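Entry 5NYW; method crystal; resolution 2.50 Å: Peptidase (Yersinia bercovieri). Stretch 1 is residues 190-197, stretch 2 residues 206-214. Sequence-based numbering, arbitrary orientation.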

# COMPACT_ATOMS: atom_id res chain seq x y z
N GLY L 190 -0.98 -7.18 -47.69
CA GLY L 190 -1.07 -8.14 -48.78
C GLY L 190 -2.48 -8.60 -49.10
O GLY L 190 -3.39 -8.51 -48.28
N LEU L 191 -2.65 -9.02 -50.35
CA LEU L 191 -3.88 -9.62 -50.83
C LEU L 191 -4.00 -11.01 -50.22
O LEU L 191 -3.00 -11.56 -49.76
CB LEU L 191 -3.88 -9.71 -52.37
CG LEU L 191 -4.04 -8.44 -53.21
CD1 LEU L 191 -3.82 -8.70 -54.73
CD2 LEU L 191 -5.36 -7.75 -52.95
N PRO L 192 -5.20 -11.58 -50.18
CA PRO L 192 -6.50 -11.08 -50.64
C PRO L 192 -7.06 -9.98 -49.74
O PRO L 192 -6.68 -9.86 -48.57
CB PRO L 192 -7.39 -12.31 -50.57
CG PRO L 192 -6.77 -13.16 -49.50
CD PRO L 192 -5.30 -12.97 -49.69
N LEU L 193 -8.04 -9.26 -50.26
CA LEU L 193 -8.72 -8.22 -49.52
C LEU L 193 -10.09 -8.71 -49.09
O LEU L 193 -10.65 -9.63 -49.68
CB LEU L 193 -8.88 -6.96 -50.37
CG LEU L 193 -7.67 -6.23 -50.94
CD1 LEU L 193 -8.13 -4.96 -51.65
CD2 LEU L 193 -6.59 -5.93 -49.88
N ASP L 194 -10.62 -8.13 -48.02
CA ASP L 194 -12.02 -8.35 -47.67
C ASP L 194 -12.65 -6.98 -47.57
O ASP L 194 -12.16 -6.11 -46.86
CB ASP L 194 -12.14 -9.15 -46.37
CG ASP L 194 -11.69 -10.61 -46.54
OD1 ASP L 194 -12.22 -11.34 -47.42
OD2 ASP L 194 -10.78 -11.02 -45.80
N VAL L 195 -13.69 -6.77 -48.38
CA VAL L 195 -14.37 -5.50 -48.47
C VAL L 195 -15.89 -5.63 -48.31
O VAL L 195 -16.46 -6.71 -48.46
CB VAL L 195 -14.06 -4.80 -49.82
CG1 VAL L 195 -12.56 -4.69 -50.06
CG2 VAL L 195 -14.73 -5.55 -50.96
N MET L 196 -16.54 -4.52 -47.99
CA MET L 196 -17.99 -4.51 -47.91
C MET L 196 -18.59 -3.11 -48.05
O MET L 196 -18.03 -2.14 -47.54
CB MET L 196 -18.46 -5.12 -46.60
CG MET L 196 -19.94 -4.94 -46.39
SD MET L 196 -20.52 -5.81 -44.97
CE MET L 196 -22.09 -4.99 -44.72
N ILE L 197 -19.70 -3.02 -48.75
CA ILE L 197 -20.49 -1.80 -48.76
C ILE L 197 -21.79 -2.03 -47.98
O ILE L 197 -22.51 -2.99 -48.26
CB ILE L 197 -20.84 -1.36 -50.17
CG1 ILE L 197 -19.58 -1.07 -50.97
CG2 ILE L 197 -21.81 -0.19 -50.12
CD1 ILE L 197 -19.85 -0.70 -52.42
N GLU L 206 -25.19 -8.22 -48.09
CA GLU L 206 -25.21 -8.75 -49.44
C GLU L 206 -23.98 -8.28 -50.20
O GLU L 206 -23.40 -9.01 -51.00
CB GLU L 206 -26.50 -8.33 -50.17
CG GLU L 206 -26.65 -8.90 -51.56
CD GLU L 206 -26.84 -10.42 -51.56
OE1 GLU L 206 -27.22 -10.99 -50.51
OE2 GLU L 206 -26.59 -11.04 -52.62
N GLN L 207 -23.57 -7.04 -49.93
CA GLN L 207 -22.40 -6.48 -50.59
C GLN L 207 -21.11 -6.70 -49.80
O GLN L 207 -20.41 -5.74 -49.47
CB GLN L 207 -22.61 -4.99 -50.87
CG GLN L 207 -23.74 -4.70 -51.83
CD GLN L 207 -23.86 -3.23 -52.19
OE1 GLN L 207 -23.06 -2.69 -52.96
NE2 GLN L 207 -24.87 -2.58 -51.64
N GLN L 208 -20.81 -7.96 -49.49
CA GLN L 208 -19.52 -8.33 -48.93
C GLN L 208 -18.71 -9.09 -49.97
O GLN L 208 -19.23 -10.01 -50.59
CB GLN L 208 -19.66 -9.21 -47.71
CG GLN L 208 -18.34 -9.41 -47.04
CD GLN L 208 -18.33 -10.59 -46.12
OE1 GLN L 208 -19.35 -11.24 -45.90
NE2 GLN L 208 -17.16 -10.90 -45.57
N TYR L 209 -17.43 -8.74 -50.15
CA TYR L 209 -16.65 -9.28 -51.26
C TYR L 209 -15.23 -9.68 -50.87
O TYR L 209 -14.54 -8.93 -50.16
CB TYR L 209 -16.56 -8.24 -52.37
CG TYR L 209 -17.88 -7.75 -52.90
CD1 TYR L 209 -18.72 -8.59 -53.62
CD2 TYR L 209 -18.32 -6.45 -52.63
CE1 TYR L 209 -19.95 -8.14 -54.09
CE2 TYR L 209 -19.55 -6.00 -53.10
CZ TYR L 209 -20.35 -6.84 -53.83
OH TYR L 209 -21.56 -6.39 -54.29
N ARG L 210 -14.75 -10.80 -51.39
CA ARG L 210 -13.33 -11.15 -51.28
C ARG L 210 -12.57 -10.82 -52.57
O ARG L 210 -12.88 -11.31 -53.65
CB ARG L 210 -13.13 -12.63 -50.95
CG ARG L 210 -11.66 -13.07 -51.08
CD ARG L 210 -11.28 -14.23 -50.20
NE ARG L 210 -11.04 -13.85 -48.81
CZ ARG L 210 -10.44 -14.64 -47.93
NH1 ARG L 210 -10.25 -14.24 -46.68
NH2 ARG L 210 -10.03 -15.84 -48.30
N ILE L 211 -11.56 -9.97 -52.44
CA ILE L 211 -10.78 -9.56 -53.60
C ILE L 211 -9.43 -10.25 -53.67
O ILE L 211 -8.51 -9.92 -52.91
CB ILE L 211 -10.60 -8.05 -53.59
CG1 ILE L 211 -11.97 -7.39 -53.77
CG2 ILE L 211 -9.65 -7.62 -54.69
CD1 ILE L 211 -11.95 -5.92 -53.56
N THR L 212 -9.30 -11.19 -54.60
CA THR L 212 -8.04 -11.90 -54.80
C THR L 212 -7.25 -11.23 -55.88
O THR L 212 -7.73 -10.26 -56.48
CB THR L 212 -8.22 -13.36 -55.23
OG1 THR L 212 -8.64 -13.39 -56.60
CG2 THR L 212 -9.20 -14.09 -54.32
N GLU L 213 -6.06 -11.76 -56.13
CA GLU L 213 -5.14 -11.28 -57.17
C GLU L 213 -5.78 -11.36 -58.57
O GLU L 213 -5.38 -10.66 -59.50
CB GLU L 213 -3.84 -12.09 -57.14
CG GLU L 213 -4.07 -13.59 -57.42
CD GLU L 213 -2.84 -14.47 -57.27
OE1 GLU L 213 -1.71 -13.95 -57.32
OE2 GLU L 213 -3.00 -15.71 -57.12
N ASP L 214 -6.78 -12.24 -58.71
CA ASP L 214 -7.42 -12.49 -60.00
C ASP L 214 -8.63 -11.61 -60.23
O ASP L 214 -9.21 -11.62 -61.31
CB ASP L 214 -7.83 -13.95 -60.08
CG ASP L 214 -6.65 -14.88 -59.99
OD1 ASP L 214 -5.56 -14.48 -60.42
OD2 ASP L 214 -6.81 -16.00 -59.46
O HOH W 1 -15.28 -10.86 -47.70

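The two stretches pair as antiparallel strands, with N-to-C directions 155° apart and axes that approach to 4.7 Å. The register is regular: Leu-193 faces Ile-211, Asp-194 faces Arg-210, Val-195 faces Tyr-209 and Met-196 faces Gln-208. Leu-193 and Ile-211 form a closed two-bond ring, Leu-193 N to Ile-211 O at 2.8 Å and Ile-211 N to Leu-193 O at 2.9 Å. Two residues along, the ring repeats, with Val-195 N to Tyr-209 O at 2.9 Å and Tyr-209 N to Val-195 O at 2.8 Å. Between and beyond these rings lie the non-hydrogen-bonded pairs, and there the carbonyls also meet alpha carbons: Leu-193 O lies 3.5 Å from Arg-210 CA, and Gln-207 O lies 3.1 Å from Met-196 CA, both in CA-H...O contacts. The same Gln-207 O accepts a hydrogen bond from Ile-197 N at 2.9 Å, so the backbone pairing extends one residue past the Met-196 and Gln-208 bridge.

At the other end, a cis peptide bond precedes Pro-192, which has no amide hydrogen to donate. Its CA nevertheless packs 3.2 Å from Ile-211 O, the carbonyl that receives the Leu-193 amide. Leu-191, before the proline, points toward the second stretch and sets its CD1 3.8 Å from Glu-213 CA, covering the turn that follows the strand.

Alternation of side chains gives the sheet two different faces. One carries Leu-193, Val-195, Tyr-209 and Ile-211, and its contacts are apolar. Leu-193 CB and Ile-211 CB meet at 3.8 Å, as expected of directly paired residues. Val-195 CG2 is 3.5 Å from Tyr-209 CB, at the edge of the tyrosine ring and near its plane, and both Val-195 CG1 and Val-195 CG2 lie 3.8 Å from Ile-211 CD1, diagonally across the pairing. Val-195 thus packs against both its direct partner and the next residue along that face, with CG2 touching both.

The opposite face holds Asp-194, Met-196, Gln-208 and Arg-210, and it carries a cross-strand salt bridge. Asp-194 and Arg-210 leave the backbone toward this face, but their ends turn nearer to the other stretch and meet there. Arg-210 NE donates to Asp-194 OD1 at 3.1 Å, and Arg-210 NH1 donates a weak bond to Asp-194 OD2 at 3.4 Å, so the carboxylate meets the guanidinium through both oxygens. Pro-192 CG lies over one face of that guanidinium, 4.3 Å from Arg-210 CZ, leaving the edge free for the aspartate. A water extends the polar network by donating to Asp-194 OD1 at 3.1 Å and accepting a weak bond from Gln-208 NE2 at 2.8 Å. Gln-208 is thus linked to the aspartate diagonally, while its CG lies 4.3 Å from CB of its paired Met-196.

The rule to read here is a division by face: hydrocarbon packing on one side, a charged pair and its water on the other, both built on one backbone register.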